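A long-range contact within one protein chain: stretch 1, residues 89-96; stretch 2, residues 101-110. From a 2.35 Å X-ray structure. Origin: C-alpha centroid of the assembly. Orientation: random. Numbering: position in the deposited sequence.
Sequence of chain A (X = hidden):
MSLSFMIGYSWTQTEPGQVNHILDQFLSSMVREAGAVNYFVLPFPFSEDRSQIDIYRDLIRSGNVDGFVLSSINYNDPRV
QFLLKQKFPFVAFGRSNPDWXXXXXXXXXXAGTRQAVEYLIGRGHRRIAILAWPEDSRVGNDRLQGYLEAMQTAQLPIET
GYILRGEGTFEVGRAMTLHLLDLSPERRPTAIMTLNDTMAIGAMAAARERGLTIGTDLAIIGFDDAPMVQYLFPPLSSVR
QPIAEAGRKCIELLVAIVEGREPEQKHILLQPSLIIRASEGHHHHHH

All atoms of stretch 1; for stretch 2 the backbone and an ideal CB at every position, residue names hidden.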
# COMPACT_ATOMS: atom_id res chain seq x y z
N PRO A 89 -4.85 12.85 -26.73
CA PRO A 89 -4.26 13.43 -25.52
C PRO A 89 -3.84 12.40 -24.46
O PRO A 89 -4.60 11.48 -24.12
CB PRO A 89 -5.36 14.35 -24.99
CG PRO A 89 -6.15 14.68 -26.22
CD PRO A 89 -6.22 13.36 -26.93
N PHE A 90 -2.63 12.57 -23.93
CA PHE A 90 -2.14 11.67 -22.90
C PHE A 90 -0.89 12.24 -22.27
O PHE A 90 -0.16 13.01 -22.89
CB PHE A 90 -1.84 10.29 -23.48
CG PHE A 90 -0.52 10.19 -24.20
CD1 PHE A 90 0.65 9.89 -23.50
CD2 PHE A 90 -0.45 10.37 -25.58
CE1 PHE A 90 1.88 9.77 -24.18
CE2 PHE A 90 0.77 10.25 -26.26
CZ PHE A 90 1.93 9.96 -25.56
N VAL A 91 -0.66 11.86 -21.02
CA VAL A 91 0.52 12.28 -20.28
C VAL A 91 1.08 11.00 -19.70
O VAL A 91 0.35 10.20 -19.12
CB VAL A 91 0.18 13.24 -19.12
CG1 VAL A 91 1.39 13.41 -18.23
CG2 VAL A 91 -0.25 14.58 -19.67
N ALA A 92 2.38 10.79 -19.88
CA ALA A 92 3.02 9.59 -19.34
C ALA A 92 3.72 9.94 -18.03
O ALA A 92 4.37 10.97 -17.92
CB ALA A 92 4.02 9.03 -20.34
N PHE A 93 3.54 9.09 -17.02
CA PHE A 93 4.22 9.29 -15.75
C PHE A 93 5.48 8.43 -15.88
O PHE A 93 5.48 7.26 -15.49
CB PHE A 93 3.37 8.77 -14.58
CG PHE A 93 4.05 8.85 -13.24
CD1 PHE A 93 3.67 8.01 -12.20
CD2 PHE A 93 5.07 9.77 -13.01
CE1 PHE A 93 4.29 8.08 -10.96
CE2 PHE A 93 5.70 9.85 -11.76
CZ PHE A 93 5.30 9.00 -10.73
N GLY A 94 6.52 9.02 -16.44
CA GLY A 94 7.77 8.30 -16.65
C GLY A 94 8.21 8.41 -18.10
O GLY A 94 7.39 8.25 -19.00
N ARG A 95 9.49 8.67 -18.32
CA ARG A 95 10.04 8.80 -19.67
C ARG A 95 10.17 7.46 -20.39
O ARG A 95 9.96 6.40 -19.79
CB ARG A 95 11.41 9.48 -19.59
CG ARG A 95 11.36 10.93 -19.17
CD ARG A 95 12.62 11.34 -18.43
NE ARG A 95 12.72 10.67 -17.14
CZ ARG A 95 13.70 10.87 -16.27
NH1 ARG A 95 14.68 11.72 -16.55
NH2 ARG A 95 13.70 10.23 -15.10
N SER A 96 10.50 7.52 -21.67
CA SER A 96 10.68 6.33 -22.49
C SER A 96 11.45 6.69 -23.76
O SER A 96 11.00 7.52 -24.55
CB SER A 96 9.32 5.74 -22.88
OG SER A 96 9.49 4.59 -23.68
N UNK A 101 9.62 12.05 -28.38
CA UNK A 101 8.87 13.20 -27.88
C UNK A 101 7.39 13.00 -27.55
O UNK A 101 6.64 12.40 -28.33
CB UNK A 101 8.97 14.32 -28.92
N UNK A 102 6.98 13.53 -26.40
CA UNK A 102 5.60 13.48 -25.92
C UNK A 102 5.51 14.14 -24.55
O UNK A 102 6.54 14.48 -23.96
CB UNK A 102 5.10 12.04 -25.86
N UNK A 103 4.30 14.34 -24.05
CA UNK A 103 4.11 14.97 -22.75
C UNK A 103 4.35 13.98 -21.60
O UNK A 103 3.86 12.85 -21.63
CB UNK A 103 2.70 15.55 -22.65
N UNK A 104 5.11 14.41 -20.60
CA UNK A 104 5.37 13.55 -19.46
C UNK A 104 5.77 14.23 -18.17
O UNK A 104 6.24 15.37 -18.15
CB UNK A 104 6.47 12.56 -19.84
N UNK A 105 5.55 13.50 -17.08
CA UNK A 105 5.91 13.91 -15.74
C UNK A 105 6.72 12.73 -15.22
O UNK A 105 6.32 11.58 -15.40
CB UNK A 105 4.70 14.24 -14.87
N UNK A 106 7.85 13.01 -14.59
CA UNK A 106 8.68 11.95 -14.06
C UNK A 106 9.50 12.40 -12.86
O UNK A 106 9.68 13.60 -12.63
CB UNK A 106 9.61 11.42 -15.16
N UNK A 107 9.98 11.43 -12.10
CA UNK A 107 10.80 11.70 -10.94
C UNK A 107 12.25 11.51 -11.39
O UNK A 107 12.56 10.58 -12.13
CB UNK A 107 10.44 10.79 -9.76
N UNK A 108 13.13 12.41 -10.95
CA UNK A 108 14.55 12.32 -11.32
C UNK A 108 15.21 11.20 -10.50
O UNK A 108 15.83 11.46 -9.47
CB UNK A 108 15.26 13.65 -11.09
N UNK A 109 15.06 9.96 -10.96
CA UNK A 109 15.65 8.83 -10.27
C UNK A 109 17.16 8.98 -10.08
O UNK A 109 17.69 8.77 -8.99
CB UNK A 109 15.35 7.54 -11.04
N UNK A 110 17.84 9.36 -11.15
CA UNK A 110 19.28 9.56 -11.11
C UNK A 110 19.71 10.46 -9.95
O UNK A 110 20.61 10.12 -9.18
CB UNK A 110 19.76 10.16 -12.44

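Strand 90-93 and the strand through 104-107 run parallel, their axes 4.7 Å apart at closest approach, so the backbone sets the register before any side chain is chosen. Ala92 N donates to the carbonyl O of position 103 at 3.1 Å, and the N of position 105 donates to Ala92 O at 2.9 Å.

Position 101 points away, and its ideal CB has nothing of stretch 1 within 5.5 Å. Almost any residue would suit this contact; the deposited one is Asp101, poorly ordered.

At position 102 the CB points toward stretch 1, 3.8 Å from Phe90 CZ, with the small methyl of Ala92 leaving room beyond. A large apolar group, aromatic or long aliphatic, would fill that room. Phe102 does so: its CE1 lies 3.6 Å from Ala92 CB, and the ring turns its edge to the carbonyl oxygens of Gly94 and Ser96, with Ser96 O 3.8 Å from Phe102 CE2.

Position 103 also points toward stretch 1, but its CB is already 3.8 Å from Phe90 O and 4.3 Å from Val91 CG2. A small or slender apolar residue is the modest choice. Ala103 sets its methyl CB 4.3 Å from Val91 CG2, while Ala103 O comes nearer to this residue, 3.6 Å from Val91 CA.

Position 104 pairs with Ala92, and both side chains leave the sheet on the same face. Its CB sits tightly against Ala92 O, while the aliphatic part of Arg95 stretches out nearby and offers a surface to cover. A flat aromatic or a long aliphatic chain would suit. In Trp104, chi1 in the p well places the indole so that Arg95 CG lies over the face of its six-membered ring, 3.5 Å from the centroid, a CH-pi contact.

Position 105 pairs with Phe93 on the other face, its CB 4.8 Å from Val91 CG1. Valine, isoleucine or another apolar residue would fit. Val105 brings CG2 to 4.1 Å from Val91 CG1, and its carbonyl O receives a weak hydrogen bond from Gly94 N at 2.8 Å.

Position 106 gives the sharpest cue: its CB points toward stretch 1, 3.8 Å from Arg95 NE and 3.9 Å from Gly94 CA. A short acid, or less fully a neutral acceptor, would answer that charge. The residue is Asp106. Its OD2 accepts from Arg95 N at 3.0 Å and from Arg95 NE at 2.7 Å, the latter a salt bridge, so one oxygen ties down both backbone and guanidinium; Asp106 OD1 accepts from the backbone N of position 107 at 2.5 Å.

Position 107 points sideways, with Phe93 CE2 5.2 Å from the ideal CB. A branched or long apolar chain could reach the ring, and Ile107 does, CG1 lying 4.1 Å from Phe93 CE2 at the ring edge.

Position 108 points away and precedes a helix, which favours Asp, Ser, Thr or Asn; Asp108 is the N-cap. Position 109 has helical angles and suits many residues; it is Gly109. Position 110, out of reach of stretch 1, is equally free and holds Thr110.

Stretch 2 (101-110) DFAWVDIDGT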
# COMPACT_ATOMS: atom_id res chain seq x y z
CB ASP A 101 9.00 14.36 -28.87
CG ASP A 101 8.23 15.59 -28.43
OD1 ASP A 101 8.50 16.09 -27.31
OD2 ASP A 101 7.35 16.05 -29.19
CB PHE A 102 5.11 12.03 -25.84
CG PHE A 102 5.95 11.14 -24.97
CD1 PHE A 102 5.66 10.98 -23.63
CD2 PHE A 102 7.04 10.45 -25.51
CE1 PHE A 102 6.43 10.14 -22.82
CE2 PHE A 102 7.82 9.62 -24.72
CZ PHE A 102 7.51 9.46 -23.37
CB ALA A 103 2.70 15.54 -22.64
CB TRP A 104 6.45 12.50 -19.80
CG TRP A 104 7.79 13.03 -20.27
CD1 TRP A 104 8.27 13.00 -21.55
CD2 TRP A 104 8.83 13.62 -19.47
NE1 TRP A 104 9.55 13.52 -21.59
CE2 TRP A 104 9.91 13.91 -20.34
CE3 TRP A 104 8.95 13.92 -18.11
CZ2 TRP A 104 11.10 14.48 -19.88
CZ3 TRP A 104 10.14 14.49 -17.65
CH2 TRP A 104 11.20 14.77 -18.54
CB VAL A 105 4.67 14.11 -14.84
CG1 VAL A 105 5.13 14.45 -13.42
CG2 VAL A 105 3.78 15.22 -15.38
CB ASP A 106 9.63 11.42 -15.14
CG ASP A 106 10.13 10.01 -14.84
OD1 ASP A 106 9.85 9.51 -13.73
OD2 ASP A 106 10.79 9.41 -15.70
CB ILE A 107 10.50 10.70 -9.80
CG1 ILE A 107 8.99 10.65 -9.53
CG2 ILE A 107 11.25 11.10 -8.54
CD1 ILE A 107 8.35 11.99 -9.20
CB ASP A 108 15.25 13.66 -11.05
CG ASP A 108 16.64 13.72 -11.65
OD1 ASP A 108 17.23 12.66 -11.94
OD2 ASP A 108 17.16 14.85 -11.83
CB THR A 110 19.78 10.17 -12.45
OG1 THR A 110 19.50 9.25 -13.51
CG2 THR A 110 21.28 10.45 -12.42
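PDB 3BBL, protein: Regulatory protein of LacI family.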